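Local coordinates for putative gdp-fucose protein o-fucosyltransferase 1 (Caenorhabditis elegans, PDB 3ZY2) that belongs to the GDP-fucose protein O-fucosyltransferase family, has a GT-B-type fold of two parallel-sheet domains and binds guanosine-5'-diphosphate, at residues Gly18-Phe27 with Leu41-Phe49; Trp185-Trp193 with His338-Ala347. All coordinates share one frame; numbering follows the deposited sequence.

Interaction 1: residues Gly18-Phe27 with Leu41-Phe49; sequences GRFGNQVDQF and LVLPNFIEF. With GDP (guanosine-5'-diphosphate), chain C.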
loop_
_atom_site.group_PDB
_atom_site.type_symbol
_atom_site.label_atom_id
_atom_site.label_comp_id
_atom_site.label_asym_id
_atom_site.label_seq_id
_atom_site.Cartn_x
_atom_site.Cartn_y
_atom_site.Cartn_z
ATOM N N GLY A 18 8.167 -10.703 -4.124
ATOM C CA GLY A 18 8.747 -11.996 -3.806
ATOM C C GLY A 18 9.185 -12.841 -4.995
ATOM O O GLY A 18 9.171 -12.408 -6.154
ATOM N N ARG A 19 9.622 -14.053 -4.683
ATOM C CA ARG A 19 10.097 -14.993 -5.682
ATOM C C ARG A 19 8.954 -15.836 -6.238
ATOM O O ARG A 19 7.789 -15.475 -6.061
ATOM C CB ARG A 19 11.219 -15.818 -5.085
ATOM C CG ARG A 19 12.420 -14.881 -4.788
ATOM C CD ARG A 19 13.003 -15.253 -3.451
ATOM N NE ARG A 19 14.130 -16.105 -3.716
ATOM C CZ ARG A 19 14.763 -16.877 -2.840
ATOM N NH1 ARG A 19 14.362 -16.982 -1.570
ATOM N NH2 ARG A 19 15.801 -17.573 -3.277
ATOM N N PHE A 20 9.271 -16.899 -6.977
ATOM C CA PHE A 20 8.252 -17.566 -7.817
ATOM C C PHE A 20 7.005 -18.020 -7.086
ATOM O O PHE A 20 5.877 -17.830 -7.590
ATOM C CB PHE A 20 8.869 -18.736 -8.573
ATOM C CG PHE A 20 7.988 -19.312 -9.640
ATOM C CD1 PHE A 20 7.576 -18.525 -10.719
ATOM C CD2 PHE A 20 7.615 -20.653 -9.602
ATOM C CE1 PHE A 20 6.780 -19.067 -11.729
ATOM C CE2 PHE A 20 6.838 -21.211 -10.587
ATOM C CZ PHE A 20 6.403 -20.435 -11.659
ATOM N N GLY A 21 7.179 -18.580 -5.894
ATOM C CA GLY A 21 6.004 -19.028 -5.147
ATOM C C GLY A 21 5.084 -17.872 -4.797
ATOM O O GLY A 21 3.868 -18.004 -4.886
ATOM N N ASN A 22 5.647 -16.738 -4.403
ATOM C CA ASN A 22 4.822 -15.547 -4.125
ATOM C C ASN A 22 4.127 -15.016 -5.385
ATOM O O ASN A 22 2.954 -14.608 -5.339
ATOM C CB ASN A 22 5.662 -14.392 -3.527
ATOM C CG ASN A 22 6.218 -14.663 -2.114
ATOM O OD1 ASN A 22 6.842 -13.765 -1.538
ATOM N ND2 ASN A 22 6.022 -15.861 -1.571
ATOM N N GLN A 23 4.824 -15.062 -6.519
ATOM C CA GLN A 23 4.307 -14.515 -7.767
ATOM C C GLN A 23 3.133 -15.349 -8.244
ATOM O O GLN A 23 2.099 -14.802 -8.668
ATOM C CB GLN A 23 5.383 -14.531 -8.829
ATOM C CG GLN A 23 6.525 -13.565 -8.524
ATOM C CD GLN A 23 7.719 -13.817 -9.395
ATOM O OE1 GLN A 23 7.584 -14.191 -10.570
ATOM N NE2 GLN A 23 8.929 -13.635 -8.818
ATOM N N VAL A 24 3.284 -16.679 -8.183
ATOM C CA VAL A 24 2.194 -17.569 -8.579
ATOM C C VAL A 24 1.011 -17.409 -7.624
ATOM O O VAL A 24 -0.129 -17.385 -8.059
ATOM C CB VAL A 24 2.654 -19.036 -8.647
ATOM C CG1 VAL A 24 1.476 -19.969 -8.930
ATOM C CG2 VAL A 24 3.709 -19.197 -9.750
ATOM N N ASP A 25 1.291 -17.286 -6.323
ATOM C CA ASP A 25 0.248 -17.132 -5.289
ATOM C C ASP A 25 -0.649 -15.913 -5.586
ATOM O O ASP A 25 -1.888 -16.008 -5.554
ATOM C CB ASP A 25 0.925 -17.046 -3.917
ATOM C CG ASP A 25 0.054 -17.553 -2.808
ATOM O OD1 ASP A 25 -0.617 -18.594 -3.000
ATOM O OD2 ASP A 25 0.036 -16.909 -1.751
ATOM N N GLN A 26 -0.024 -14.796 -5.949
ATOM C CA GLN A 26 -0.798 -13.592 -6.283
ATOM C C GLN A 26 -1.430 -13.736 -7.668
ATOM O O GLN A 26 -2.551 -13.277 -7.889
ATOM C CB GLN A 26 0.091 -12.344 -6.219
ATOM C CG GLN A 26 0.401 -11.917 -4.793
ATOM C CD GLN A 26 0.894 -10.486 -4.741
ATOM O OE1 GLN A 26 1.981 -10.190 -5.216
ATOM N NE2 GLN A 26 0.087 -9.588 -4.178
ATOM N N PHE A 27 -0.753 -14.404 -8.600
ATOM C CA PHE A 27 -1.291 -14.584 -9.965
ATOM C C PHE A 27 -2.658 -15.306 -9.979
ATOM O O PHE A 27 -3.549 -14.919 -10.718
ATOM C CB PHE A 27 -0.226 -15.308 -10.818
ATOM C CG PHE A 27 -0.655 -15.642 -12.198
ATOM C CD1 PHE A 27 -1.288 -14.719 -13.027
ATOM C CD2 PHE A 27 -0.346 -16.893 -12.718
ATOM C CE1 PHE A 27 -1.662 -15.074 -14.346
ATOM C CE2 PHE A 27 -0.698 -17.241 -14.030
ATOM C CZ PHE A 27 -1.378 -16.316 -14.839
ATOM N N LEU A 41 -6.814 -10.644 -19.454
ATOM C CA LEU A 41 -5.588 -10.536 -18.671
ATOM C C LEU A 41 -4.369 -10.722 -19.547
ATOM O O LEU A 41 -4.237 -11.746 -20.229
ATOM C CB LEU A 41 -5.562 -11.563 -17.541
ATOM C CG LEU A 41 -4.324 -11.493 -16.640
ATOM C CD1 LEU A 41 -4.262 -10.131 -15.921
ATOM C CD2 LEU A 41 -4.323 -12.663 -15.646
ATOM N N VAL A 42 -3.469 -9.739 -19.517
ATOM C CA VAL A 42 -2.155 -9.891 -20.112
ATOM C C VAL A 42 -1.338 -10.798 -19.196
ATOM O O VAL A 42 -1.189 -10.519 -18.006
ATOM C CB VAL A 42 -1.417 -8.537 -20.302
ATOM C CG1 VAL A 42 -0.042 -8.752 -20.976
ATOM C CG2 VAL A 42 -2.301 -7.534 -21.101
ATOM N N LEU A 43 -0.848 -11.904 -19.751
ATOM C CA LEU A 43 -0.129 -12.872 -18.931
ATOM C C LEU A 43 1.203 -12.247 -18.480
ATOM O O LEU A 43 1.945 -11.672 -19.289
ATOM C CB LEU A 43 0.061 -14.176 -19.709
ATOM C CG LEU A 43 -1.240 -14.930 -20.001
ATOM C CD1 LEU A 43 -1.029 -15.945 -21.128
ATOM C CD2 LEU A 43 -1.753 -15.631 -18.747
ATOM N N PRO A 44 1.508 -12.297 -17.167
ATOM C CA PRO A 44 2.686 -11.603 -16.662
ATOM C C PRO A 44 3.980 -12.278 -17.080
ATOM O O PRO A 44 4.001 -13.499 -17.304
ATOM C CB PRO A 44 2.533 -11.734 -15.146
ATOM C CG PRO A 44 1.800 -13.027 -14.952
ATOM C CD PRO A 44 0.816 -13.088 -16.129
ATOM N N ASN A 45 5.052 -11.505 -17.198
ATOM C CA ASN A 45 6.384 -12.105 -17.129
ATOM C C ASN A 45 6.629 -12.447 -15.677
ATOM O O ASN A 45 6.356 -11.628 -14.764
ATOM C CB ASN A 45 7.444 -11.120 -17.581
ATOM C CG ASN A 45 7.401 -10.855 -19.075
ATOM O OD1 ASN A 45 7.071 -11.744 -19.893
ATOM N ND2 ASN A 45 7.761 -9.634 -19.446
ATOM N N PHE A 46 7.098 -13.664 -15.433
ATOM C CA PHE A 46 7.594 -13.980 -14.088
ATOM C C PHE A 46 8.993 -13.446 -13.887
ATOM O O PHE A 46 9.620 -13.013 -14.835
ATOM C CB PHE A 46 7.507 -15.492 -13.832
ATOM C CG PHE A 46 6.087 -15.984 -13.792
ATOM C CD1 PHE A 46 5.324 -15.750 -12.645
ATOM C CD2 PHE A 46 5.512 -16.646 -14.887
ATOM C CE1 PHE A 46 3.974 -16.184 -12.561
ATOM C CE2 PHE A 46 4.141 -17.078 -14.803
ATOM C CZ PHE A 46 3.404 -16.845 -13.640
ATOM N N ILE A 47 9.454 -13.442 -12.649
ATOM C CA ILE A 47 10.672 -12.736 -12.315
ATOM C C ILE A 47 11.621 -13.652 -11.572
ATOM O O ILE A 47 11.233 -14.309 -10.611
ATOM C CB ILE A 47 10.345 -11.483 -11.474
ATOM C CG1 ILE A 47 9.393 -10.547 -12.243
ATOM C CG2 ILE A 47 11.634 -10.720 -11.159
ATOM C CD1 ILE A 47 8.948 -9.306 -11.483
ATOM N N GLU A 48 12.880 -13.675 -12.025
ATOM C CA GLU A 48 13.969 -14.425 -11.383
ATOM C C GLU A 48 14.995 -13.459 -10.850
ATOM O O GLU A 48 15.364 -12.515 -11.540
ATOM C CB GLU A 48 14.629 -15.366 -12.388
ATOM C CG GLU A 48 13.797 -16.600 -12.693
ATOM C CD GLU A 48 14.476 -17.525 -13.672
ATOM O OE1 GLU A 48 15.632 -17.275 -14.096
ATOM O OE2 GLU A 48 13.862 -18.518 -14.055
ATOM N N PHE A 49 15.479 -13.709 -9.645
ATOM C CA PHE A 49 16.465 -12.838 -9.031
ATOM C C PHE A 49 17.857 -13.439 -8.887
ATOM O O PHE A 49 18.799 -12.706 -8.539
ATOM C CB PHE A 49 15.984 -12.379 -7.655
ATOM C CG PHE A 49 14.739 -11.555 -7.689
ATOM C CD1 PHE A 49 14.760 -10.231 -8.093
ATOM C CD2 PHE A 49 13.528 -12.117 -7.301
ATOM C CE1 PHE A 49 13.592 -9.473 -8.109
ATOM C CE2 PHE A 49 12.346 -11.369 -7.309
ATOM C CZ PHE A 49 12.377 -10.046 -7.710
HETATM P PB GDP C . 8.970 -19.343 -0.338
HETATM O O1B GDP C . 9.489 -20.733 -0.329
HETATM O O2B GDP C . 7.503 -18.838 -0.157
HETATM O O3B GDP C . 10.122 -18.168 -0.415
HETATM O O3A GDP C . 8.990 -19.568 -2.043
HETATM P PA GDP C . 9.265 -18.351 -3.224
HETATM O O1A GDP C . 9.169 -19.619 -4.416
HETATM O O2A GDP C . 8.555 -17.229 -3.286
HETATM O "O5'" GDP C . 10.907 -18.111 -2.545
HETATM C "C5'" GDP C . 11.334 -19.268 -2.928
HETATM C "C4'" GDP C . 12.482 -19.519 -3.584
HETATM O "O4'" GDP C . 13.745 -19.976 -3.311
HETATM C "C3'" GDP C . 12.010 -20.166 -4.718
HETATM O "O3'" GDP C . 11.462 -19.475 -6.214
HETATM C "C2'" GDP C . 13.704 -20.881 -5.916
HETATM O "O2'" GDP C . 14.115 -19.733 -6.515
HETATM C "C1'" GDP C . 14.295 -21.130 -4.540
HETATM N N9 GDP C . 13.872 -22.288 -4.178
HETATM C C8 GDP C . 12.793 -22.683 -2.760
HETATM N N7 GDP C . 12.901 -23.914 -3.146
HETATM C C5 GDP C . 13.517 -24.475 -4.110
HETATM C C6 GDP C . 13.933 -25.931 -4.964
HETATM O O6 GDP C . 13.416 -26.791 -4.418
HETATM N N1 GDP C . 14.564 -25.613 -5.776
HETATM C C2 GDP C . 15.127 -24.681 -6.375
HETATM N N2 GDP C . 15.718 -24.608 -7.176
HETATM N N3 GDP C . 15.041 -23.161 -5.964
HETATM C C4 GDP C . 14.193 -23.208 -4.797
#
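In the first beta-alpha-beta unit of the N-terminal parallel sheet, the start of helix 20-37 packs on the chain that leaves strand 40-42 and runs into strand 46-48, and also meets GDP. Q23 is the polar link. Its amide pairs with the backbone of I47 as a second strand would: I47 N donates to Q23 OE1 at 2.9 Å, and Q23 NE2 returns a nearly straight bond (170°) to I47 O at 3.0 Å. The other N-H of NE2 goes to G18 O at 2.9 Å. Both acceptors of NE2 lie close to the amide plane, and the three bonds together fix the rotation of the group. The F46 ring, almost coplanar with the amide, presents its edge to OE1.

F46 is the middle of an aromatic cluster. F20 points its edge, CE1 foremost, at one face of F46 in a T-shaped pair with planes at 74°, while F46 in turn directs its own edge, through CZ, toward the face of F27 in an offset edge-to-face pair. With CG anti to the backbone N (chi1 176°), the F27 ring extends to P44, whose CG lies over one face and whose CD comes within 3.6 Å of F27 CE1; the methyl carbons CD2 of L41 and L43 meet its edge.

At the N-terminus of the helix, G21 N donates to GDP O1A at 2.7 Å and N22 N to GDP O2A at 3.2 Å. R19, the N-cap residue, passes F49 CD2 with its CG and sets one guanidinium face over the ribose, NH2 lying 3.2 Å from GDP O4'. The helix start would thus favour the negative alpha-phosphate, and the amide of Q23 ties the glycine-containing turn before it to strand 46-48.

Interaction 2: residues Trp185-Trp193 with His338-Ala347; sequences WSIQKYLRW and HIVKRERDHA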
loop_
_atom_site.group_PDB
_atom_site.type_symbol
_atom_site.label_atom_id
_atom_site.label_comp_id
_atom_site.label_asym_id
_atom_site.label_seq_id
_atom_site.Cartn_x
_atom_site.Cartn_y
_atom_site.Cartn_z
ATOM N N TRP A 185 -7.424 -21.180 -4.681
ATOM C CA TRP A 185 -6.426 -22.256 -4.790
ATOM C C TRP A 185 -6.743 -23.207 -5.950
ATOM O O TRP A 185 -5.803 -23.694 -6.620
ATOM C CB TRP A 185 -6.259 -23.051 -3.499
ATOM C CG TRP A 185 -5.708 -22.257 -2.372
ATOM C CD1 TRP A 185 -5.010 -21.076 -2.457
ATOM C CD2 TRP A 185 -5.724 -22.615 -0.991
ATOM N NE1 TRP A 185 -4.648 -20.645 -1.193
ATOM C CE2 TRP A 185 -5.075 -21.575 -0.279
ATOM C CE3 TRP A 185 -6.269 -23.693 -0.273
ATOM C CZ2 TRP A 185 -4.936 -21.595 1.113
ATOM C CZ3 TRP A 185 -6.139 -23.707 1.102
ATOM C CH2 TRP A 185 -5.479 -22.663 1.788
ATOM N N SER A 186 -8.027 -23.467 -6.210
ATOM C CA SER A 186 -8.403 -24.352 -7.304
ATOM C C SER A 186 -8.034 -23.844 -8.692
ATOM O O SER A 186 -7.976 -24.621 -9.632
ATOM C CB SER A 186 -9.903 -24.674 -7.224
ATOM O OG SER A 186 -10.648 -23.496 -7.432
ATOM N N ILE A 187 -7.742 -22.543 -8.823
ATOM C CA ILE A 187 -7.318 -21.998 -10.108
ATOM C C ILE A 187 -5.980 -22.611 -10.567
ATOM O O ILE A 187 -5.683 -22.602 -11.757
ATOM C CB ILE A 187 -7.321 -20.438 -10.063
ATOM C CG1 ILE A 187 -8.748 -19.974 -9.771
ATOM C CG2 ILE A 187 -6.799 -19.801 -11.389
ATOM C CD1 ILE A 187 -8.875 -18.458 -9.572
ATOM N N GLN A 188 -5.203 -23.187 -9.638
ATOM C CA GLN A 188 -3.970 -23.867 -10.017
ATOM C C GLN A 188 -4.219 -24.983 -11.048
ATOM O O GLN A 188 -3.325 -25.342 -11.810
ATOM C CB GLN A 188 -3.287 -24.421 -8.769
ATOM C CG GLN A 188 -1.839 -24.912 -9.006
ATOM C CD GLN A 188 -0.784 -23.809 -8.915
ATOM O OE1 GLN A 188 -0.789 -22.992 -7.991
ATOM N NE2 GLN A 188 0.152 -23.795 -9.868
ATOM N N LYS A 189 -5.462 -25.484 -11.101
ATOM C CA LYS A 189 -5.856 -26.485 -12.120
ATOM C C LYS A 189 -5.479 -26.012 -13.543
ATOM O O LYS A 189 -5.112 -26.809 -14.420
ATOM C CB LYS A 189 -7.368 -26.757 -12.018
ATOM C CG LYS A 189 -7.924 -27.598 -13.134
ATOM C CD LYS A 189 -9.418 -27.804 -12.938
ATOM C CE LYS A 189 -10.138 -27.960 -14.270
ATOM N NZ LYS A 189 -9.674 -29.142 -15.053
ATOM N N TYR A 190 -5.531 -24.692 -13.734
ATOM C CA TYR A 190 -5.366 -24.081 -15.046
ATOM C C TYR A 190 -3.952 -23.626 -15.316
ATOM O O TYR A 190 -3.694 -23.031 -16.359
ATOM C CB TYR A 190 -6.352 -22.914 -15.225
ATOM C CG TYR A 190 -7.777 -23.345 -15.023
ATOM C CD1 TYR A 190 -8.446 -24.011 -16.025
ATOM C CD2 TYR A 190 -8.425 -23.108 -13.822
ATOM C CE1 TYR A 190 -9.763 -24.430 -15.853
ATOM C CE2 TYR A 190 -9.742 -23.504 -13.636
ATOM C CZ TYR A 190 -10.387 -24.172 -14.658
ATOM O OH TYR A 190 -11.690 -24.573 -14.480
ATOM N N LEU A 191 -3.044 -23.934 -14.398
ATOM C CA LEU A 191 -1.599 -23.697 -14.642
ATOM C C LEU A 191 -0.941 -25.044 -14.892
ATOM O O LEU A 191 -0.640 -25.793 -13.957
ATOM C CB LEU A 191 -0.933 -22.965 -13.470
ATOM C CG LEU A 191 -1.534 -21.594 -13.110
ATOM C CD1 LEU A 191 -0.697 -20.895 -12.073
ATOM C CD2 LEU A 191 -1.760 -20.668 -14.294
ATOM N N ARG A 192 -0.729 -25.336 -16.173
ATOM C CA ARG A 192 -0.188 -26.617 -16.626
ATOM C C ARG A 192 1.198 -26.335 -17.184
ATOM O O ARG A 192 1.346 -25.477 -18.050
ATOM C CB ARG A 192 -1.079 -27.185 -17.728
ATOM C CG ARG A 192 -0.542 -28.499 -18.303
ATOM C CD ARG A 192 -1.535 -29.145 -19.230
ATOM N NE ARG A 192 -2.763 -29.510 -18.511
ATOM C CZ ARG A 192 -3.878 -29.942 -19.090
ATOM N NH1 ARG A 192 -3.950 -30.085 -20.413
ATOM N NH2 ARG A 192 -4.927 -30.233 -18.337
ATOM N N TRP A 193 2.213 -27.053 -16.701
ATOM C CA TRP A 193 3.581 -26.822 -17.169
ATOM C C TRP A 193 3.695 -26.929 -18.671
ATOM O O TRP A 193 3.066 -27.783 -19.309
ATOM C CB TRP A 193 4.594 -27.766 -16.502
ATOM C CG TRP A 193 4.547 -27.619 -15.010
ATOM C CD1 TRP A 193 3.946 -28.473 -14.124
ATOM C CD2 TRP A 193 5.042 -26.517 -14.242
ATOM N NE1 TRP A 193 4.065 -27.979 -12.847
ATOM C CE2 TRP A 193 4.729 -26.781 -12.888
ATOM C CE3 TRP A 193 5.728 -25.332 -14.560
ATOM C CZ2 TRP A 193 5.069 -25.892 -11.847
ATOM C CZ3 TRP A 193 6.079 -24.456 -13.528
ATOM C CH2 TRP A 193 5.757 -24.754 -12.183
ATOM N N HIS A 338 3.594 -24.752 -1.823
ATOM C CA HIS A 338 2.130 -24.560 -1.975
ATOM C C HIS A 338 1.724 -24.733 -3.438
ATOM O O HIS A 338 0.653 -25.271 -3.728
ATOM C CB HIS A 338 1.706 -23.190 -1.418
ATOM C CG HIS A 338 0.236 -23.035 -1.111
ATOM N ND1 HIS A 338 -0.725 -24.026 -1.211
ATOM C CD2 HIS A 338 -0.412 -21.933 -0.664
ATOM C CE1 HIS A 338 -1.900 -23.529 -0.843
ATOM N NE2 HIS A 338 -1.736 -22.261 -0.524
ATOM N N ILE A 339 2.605 -24.338 -4.360
ATOM C CA ILE A 339 2.374 -24.614 -5.785
ATOM C C ILE A 339 2.143 -26.119 -5.991
ATOM O O ILE A 339 1.179 -26.528 -6.647
ATOM C CB ILE A 339 3.586 -24.181 -6.649
ATOM C CG1 ILE A 339 3.669 -22.654 -6.712
ATOM C CG2 ILE A 339 3.400 -24.770 -8.070
ATOM C CD1 ILE A 339 4.968 -22.157 -7.333
ATOM N N VAL A 340 3.015 -26.935 -5.408
ATOM C CA VAL A 340 2.922 -28.385 -5.588
ATOM C C VAL A 340 1.627 -28.912 -4.963
ATOM O O VAL A 340 0.927 -29.715 -5.579
ATOM C CB VAL A 340 4.092 -29.140 -4.952
ATOM C CG1 VAL A 340 3.976 -30.634 -5.266
ATOM C CG2 VAL A 340 5.427 -28.624 -5.453
ATOM N N LYS A 341 1.335 -28.489 -3.735
ATOM C CA LYS A 341 0.121 -28.931 -3.036
ATOM C C LYS A 341 -1.124 -28.633 -3.872
ATOM O O LYS A 341 -1.964 -29.530 -4.066
ATOM C CB LYS A 341 0.013 -28.234 -1.666
ATOM C CG LYS A 341 -1.243 -28.589 -0.875
ATOM C CD LYS A 341 -1.319 -30.104 -0.647
ATOM C CE LYS A 341 -2.273 -30.502 0.484
ATOM N NZ LYS A 341 -3.671 -29.975 0.309
ATOM N N ARG A 342 -1.242 -27.408 -4.389
ATOM C CA ARG A 342 -2.403 -27.042 -5.213
ATOM C C ARG A 342 -2.485 -27.820 -6.527
ATOM O O ARG A 342 -3.588 -28.187 -6.977
ATOM C CB ARG A 342 -2.399 -25.537 -5.508
ATOM C CG ARG A 342 -2.585 -24.696 -4.253
ATOM C CD ARG A 342 -2.757 -23.209 -4.581
ATOM N NE ARG A 342 -1.646 -22.682 -5.375
ATOM C CZ ARG A 342 -0.772 -21.783 -4.935
ATOM N NH1 ARG A 342 -0.844 -21.306 -3.695
ATOM N NH2 ARG A 342 0.164 -21.338 -5.761
ATOM N N GLU A 343 -1.331 -28.062 -7.142
ATOM C CA GLU A 343 -1.318 -28.827 -8.381
ATOM C C GLU A 343 -1.799 -30.245 -8.094
ATOM O O GLU A 343 -2.655 -30.799 -8.811
ATOM C CB GLU A 343 0.081 -28.818 -9.016
ATOM C CG GLU A 343 0.083 -29.649 -10.317
ATOM C CD GLU A 343 1.342 -29.493 -11.153
ATOM O OE1 GLU A 343 2.072 -28.519 -10.919
ATOM O OE2 GLU A 343 1.551 -30.323 -12.066
ATOM N N ARG A 344 -1.278 -30.822 -7.028
ATOM C CA ARG A 344 -1.667 -32.187 -6.663
ATOM C C ARG A 344 -3.129 -32.266 -6.265
ATOM O O ARG A 344 -3.805 -33.253 -6.565
ATOM C CB ARG A 344 -0.769 -32.720 -5.560
ATOM C CG ARG A 344 0.670 -32.876 -6.059
ATOM C CD ARG A 344 1.582 -33.422 -4.936
ATOM N NE ARG A 344 1.263 -34.821 -4.567
ATOM C CZ ARG A 344 1.633 -35.884 -5.279
ATOM N NH1 ARG A 344 2.344 -35.728 -6.397
ATOM N NH2 ARG A 344 1.292 -37.113 -4.876
ATOM N N ASP A 345 -3.634 -31.215 -5.639
ATOM C CA ASP A 345 -5.045 -31.197 -5.254
ATOM C C ASP A 345 -5.990 -31.024 -6.438
ATOM O O ASP A 345 -7.105 -31.561 -6.414
ATOM C CB ASP A 345 -5.264 -30.030 -4.314
ATOM C CG ASP A 345 -4.786 -30.298 -2.891
ATOM O OD1 ASP A 345 -4.465 -31.459 -2.530
ATOM O OD2 ASP A 345 -4.794 -29.318 -2.104
ATOM N N HIS A 346 -5.583 -30.240 -7.443
ATOM C CA HIS A 346 -6.542 -29.693 -8.417
ATOM C C HIS A 346 -6.312 -29.963 -9.890
ATOM O O HIS A 346 -7.238 -29.765 -10.674
ATOM C CB HIS A 346 -6.671 -28.170 -8.243
ATOM C CG HIS A 346 -7.108 -27.763 -6.866
ATOM N ND1 HIS A 346 -8.381 -28.015 -6.386
ATOM C CD2 HIS A 346 -6.444 -27.123 -5.874
ATOM C CE1 HIS A 346 -8.465 -27.559 -5.147
ATOM N NE2 HIS A 346 -7.311 -27.014 -4.815
ATOM N N ALA A 347 -5.112 -30.392 -10.284
ATOM C CA ALA A 347 -4.823 -30.556 -11.720
ATOM C C ALA A 347 -5.683 -31.647 -12.334
ATOM O O ALA A 347 -6.122 -31.521 -13.485
ATOM C CB ALA A 347 -3.356 -30.844 -11.972
HETATM O O HOH W 1 0.764 -26.007 -11.584
HETATM O O HOH W 2 -5.526 -29.482 -15.319
HETATM O O HOH W 3 0.996 -29.385 -14.939
#
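Q188 and W193 fasten the segment 185-193 to the last turns of helix 335-346 by side-chain hydrogen bonds to R342 and E343. R342 grips Q188 OE1 side-on with two nitrogens, NE at 2.8 Å and NH2 at 2.9 Å. The amide and guanidinium are nearly coplanar; the bend of Q188 at chi2 (85°) turns OE1 to that edge. W193 NE1 donates to the syn lone pair of E343 OE1 at 2.8 Å, with the oxygen tilted 27° from the indole plane.

Water extends this network. One molecule accepts from Q188 NE2 and donates to L191 O and E343 OE1; a second joins K189 O, R192 NH2 and A347 O; a third connects W193 N with E343 OE2.

Ring contacts occupy the other flank. H338 turns its edge to a face of the W185 five-membered ring, planes at 79°, while W185 NE1 bonds to S180 OG. The CA of S186 sits over the centre of the H346 ring in a CH-pi contact, 3.6 Å from the centroid, and D345 CB covers the opposite face. R342 CD packs against W185 CB at 3.7 Å.

The guanidinium of R342 is thus held on two sides, NE and NH2 by Q188 and NH1 by D25, whose negative charge probably offsets that of the buried arginine.

In the fold
Interaction 1 closes before interaction 2 opens along the chain, and their centres lie 15 Å apart. Helix 20-37 of the N-terminal sheet domain and helix 335-346, which leads from strand 327-330 to strand 354-356 of the second sheet, bring them together. D25 OD1 meets R342 NH1 in a salt bridge at 2.8 Å, F27 packs on L191 and F20 on I339. Both segments of interaction 1 belong to elements of the N-terminal part, whereas interaction 2 attaches the segment following strand 168-171 to the second domain. GDP lies at this junction, held by the start of helix 20-37 and by S334 and T335 at the start of helix 335-346, consistent with the interdomain cleft of GT-B proteins.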